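Local atomic coordinates of hydrogenase expression/formation protein HypE (PDB entry 2Z1T), a protein that binds ATP and metal ions and, as its name and family imply, probably takes part in the maturation of hydrogenases. Residues Ser54-Thr59 with His76-Asp81. Residues are numbered along the deposited sequence; the frame is centred on the assembly and turned at random.
Sequences STDSYT and HGTVND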
ATOM      1  N   SER A  54      -4.542  -1.124   7.298  1.00 53.88           N
ATOM      2  CA  SER A  54      -4.625  -2.369   6.579  1.00 54.26           C
ATOM      3  C   SER A  54      -4.195  -2.202   5.135  1.00 53.90           C
ATOM      4  O   SER A  54      -4.387  -1.134   4.561  1.00 54.61           O
ATOM      5  CB  SER A  54      -6.058  -2.862   6.663  1.00 54.37           C
ATOM      6  OG  SER A  54      -6.327  -3.704   5.574  1.00 58.82           O
ATOM      7  N   THR A  55      -3.627  -3.250   4.546  1.00 53.35           N
ATOM      8  CA  THR A  55      -3.200  -3.210   3.155  1.00 53.03           C
ATOM      9  C   THR A  55      -3.617  -4.452   2.386  1.00 53.36           C
ATOM     10  O   THR A  55      -3.648  -5.555   2.937  1.00 53.16           O
ATOM     11  CB  THR A  55      -1.660  -2.967   2.984  1.00 52.68           C
ATOM     12  OG1 THR A  55      -1.373  -2.630   1.607  1.00 51.79           O
ATOM     13  CG2 THR A  55      -0.870  -4.205   3.344  1.00 52.28           C
ATOM     14  N   ASP A  56      -3.922  -4.263   1.101  1.00 53.73           N
ATOM     15  CA  ASP A  56      -4.311  -5.362   0.242  1.00 54.89           C
ATOM     16  C   ASP A  56      -3.902  -5.091  -1.166  1.00 55.06           C
ATOM     17  O   ASP A  56      -3.972  -3.928  -1.645  1.00 54.40           O
ATOM     18  CB  ASP A  56      -5.812  -5.508   0.212  1.00 55.51           C
ATOM     19  CG  ASP A  56      -6.287  -6.634   1.023  1.00 60.35           C
ATOM     20  OD1 ASP A  56      -5.997  -7.821   0.669  1.00 67.22           O
ATOM     21  OD2 ASP A  56      -6.965  -6.326   2.021  1.00 65.37           O
ATOM     22  N   SER A  57      -3.517  -6.168  -1.842  1.00 54.83           N
ATOM     23  CA  SER A  57      -3.297  -6.085  -3.263  1.00 55.78           C
ATOM     24  C   SER A  57      -4.386  -6.848  -3.975  1.00 56.11           C
ATOM     25  O   SER A  57      -4.955  -7.765  -3.431  1.00 57.34           O
ATOM     26  CB  SER A  57      -1.899  -6.560  -3.628  1.00 55.86           C
ATOM     27  OG  SER A  57      -0.936  -5.689  -3.032  1.00 56.97           O
ATOM     28  N   TYR A  58      -4.702  -6.433  -5.186  1.00 56.48           N
ATOM     29  CA  TYR A  58      -5.849  -6.931  -5.888  1.00 56.16           C
ATOM     30  C   TYR A  58      -5.379  -7.408  -7.246  1.00 56.74           C
ATOM     31  O   TYR A  58      -4.815  -6.634  -8.033  1.00 56.56           O
ATOM     32  CB  TYR A  58      -6.912  -5.833  -5.962  1.00 56.06           C
ATOM     33  CG  TYR A  58      -7.450  -5.489  -4.586  1.00 56.11           C
ATOM     34  CD1 TYR A  58      -6.854  -4.500  -3.829  1.00 56.20           C
ATOM     35  CD2 TYR A  58      -8.533  -6.195  -4.023  1.00 55.47           C
ATOM     36  CE1 TYR A  58      -7.312  -4.188  -2.560  1.00 56.79           C
ATOM     37  CE2 TYR A  58      -9.010  -5.891  -2.752  1.00 54.19           C
ATOM     38  CZ  TYR A  58      -8.389  -4.884  -2.028  1.00 57.39           C
ATOM     39  OH  TYR A  58      -8.808  -4.544  -0.758  1.00 58.79           O
ATOM     40  N   THR A  59      -5.578  -8.705  -7.493  1.00 57.35           N
ATOM     41  CA  THR A  59      -5.086  -9.371  -8.697  1.00 57.67           C
ATOM     42  C   THR A  59      -6.202 -10.082  -9.474  1.00 58.35           C
ATOM     43  O   THR A  59      -5.942 -10.799 -10.445  1.00 58.56           O
ATOM     44  CB  THR A  59      -3.999 -10.383  -8.342  1.00 57.45           C
ATOM     45  OG1 THR A  59      -4.563 -11.408  -7.531  1.00 57.01           O
ATOM     46  CG2 THR A  59      -2.869  -9.710  -7.562  1.00 58.59           C
ATOM     47  N   HIS A  76     -13.611  -1.345  -1.702  1.00 52.01           N
ATOM     48  CA  HIS A  76     -14.469  -2.005  -0.737  1.00 51.78           C
ATOM     49  C   HIS A  76     -13.666  -2.903   0.196  1.00 51.70           C
ATOM     50  O   HIS A  76     -13.807  -2.788   1.405  1.00 53.20           O
ATOM     51  CB  HIS A  76     -15.597  -2.798  -1.400  1.00 52.41           C
ATOM     52  CG  HIS A  76     -16.536  -1.977  -2.225  1.00 51.04           C
ATOM     53  ND1 HIS A  76     -17.100  -2.457  -3.387  1.00 51.46           N
ATOM     54  CD2 HIS A  76     -17.019  -0.725  -2.062  1.00 51.29           C
ATOM     55  CE1 HIS A  76     -17.874  -1.524  -3.920  1.00 51.18           C
ATOM     56  NE2 HIS A  76     -17.846  -0.464  -3.134  1.00 50.93           N
ATOM     57  N   GLY A  77     -12.822  -3.783  -0.335  1.00 50.90           N
ATOM     58  CA  GLY A  77     -12.114  -4.759   0.525  1.00 49.64           C
ATOM     59  C   GLY A  77     -11.160  -4.127   1.540  1.00 49.74           C
ATOM     60  O   GLY A  77     -10.940  -4.655   2.630  1.00 49.55           O
ATOM     61  N   THR A  78     -10.583  -2.978   1.195  1.00 49.07           N
ATOM     62  CA  THR A  78      -9.714  -2.300   2.123  1.00 48.81           C
ATOM     63  C   THR A  78     -10.502  -1.497   3.161  1.00 48.24           C
ATOM     64  O   THR A  78     -10.121  -1.433   4.342  1.00 47.32           O
ATOM     65  CB  THR A  78      -8.678  -1.477   1.372  1.00 49.53           C
ATOM     66  OG1 THR A  78      -7.806  -2.385   0.657  1.00 50.85           O
ATOM     67  CG2 THR A  78      -7.868  -0.667   2.343  1.00 48.39           C
ATOM     68  N   VAL A  79     -11.629  -0.933   2.739  1.00 48.17           N
ATOM     69  CA  VAL A  79     -12.544  -0.308   3.684  1.00 48.39           C
ATOM     70  C   VAL A  79     -12.961  -1.342   4.744  1.00 48.17           C
ATOM     71  O   VAL A  79     -12.943  -1.091   5.958  1.00 47.25           O
ATOM     72  CB  VAL A  79     -13.742   0.301   2.951  1.00 48.77           C
ATOM     73  CG1 VAL A  79     -14.808   0.781   3.937  1.00 49.20           C
ATOM     74  CG2 VAL A  79     -13.269   1.482   2.085  1.00 48.60           C
ATOM     75  N   ASN A  80     -13.262  -2.540   4.264  1.00 48.32           N
ATOM     76  CA  ASN A  80     -13.670  -3.616   5.141  1.00 48.09           C
ATOM     77  C   ASN A  80     -12.562  -3.998   6.087  1.00 48.24           C
ATOM     78  O   ASN A  80     -12.749  -3.984   7.301  1.00 48.28           O
ATOM     79  CB  ASN A  80     -14.206  -4.790   4.327  1.00 47.67           C
ATOM     80  CG  ASN A  80     -15.495  -4.440   3.612  1.00 47.28           C
ATOM     81  OD1 ASN A  80     -16.166  -3.456   3.949  1.00 45.26           O
ATOM     82  ND2 ASN A  80     -15.844  -5.226   2.624  1.00 47.32           N
ATOM     83  N   ASP A  81     -11.379  -4.261   5.549  1.00 48.75           N
ATOM     84  CA  ASP A  81     -10.286  -4.698   6.408  1.00 49.23           C
ATOM     85  C   ASP A  81     -10.021  -3.752   7.558  1.00 49.44           C
ATOM     86  O   ASP A  81      -9.726  -4.203   8.658  1.00 49.27           O
ATOM     87  CB  ASP A  81      -9.038  -5.011   5.601  1.00 49.37           C
ATOM     88  CG  ASP A  81      -9.182  -6.306   4.800  1.00 50.78           C
ATOM     89  OD1 ASP A  81      -8.752  -6.363   3.639  1.00 54.31           O
ATOM     90  OD2 ASP A  81      -9.773  -7.271   5.306  1.00 52.32           O
TER
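Tyr-58 OH and Thr-78 OG1 lie 2.8 Å apart and form the hydrogen bond that joins the strand to the helix; either hydroxyl could donate. Thr-78 OG1 sits at the edge of the Tyr-58 ring and in its plane. With OG1 anti to the carbonyl carbon (chi1 -66°), Thr-78 holds this oxygen beside its own backbone N and turns CG2 toward the Ser-54 carbonyl. The phenol oxygen reaches the helix backbone at Gly-77, OH to C 3.3 Å. Further along, Asp-56 and Asp-81 meet roughly at right angles, their carboxylate planes 24° apart. Asp-56 OD2 is modelled 2.4 Å from Asp-81 OD1, a spacing too short to interpret at 2.6 Å resolution. The side chain of Ser-54 lies against that of Asp-81, CB to CB at 3.8 Å.

The strand and helix run nearly antiparallel, at 153°, with axes 7.9 Å apart at closest approach. The two-residue repeat of the strand sends the CB atoms of Ser-54, Asp-56 and Tyr-58 toward the helix. This is helix 70-83 packed on strand 50-58, outermost in the four-stranded sheet within this chain, in the N-terminal domain of a PurM-like fold. Asp-56 and Asp-81 bind different magnesium ions of the ATP site. Asp-81 shares its magnesium site with Asp-220, whose side chain lies close by, and with Asp-41, which comes up from the second subunit. Lys-131 of the second subunit makes a long, weak ion pair with Asp-56, which may partly offset the gathered negative charge. Thr-78 OG1 also shares a hydrogen bond with the hydroxyl of Thr-145, on neighbouring strand 141-151, while Ile-70, Leu-73 and Ala-74 pack against Tyr-58.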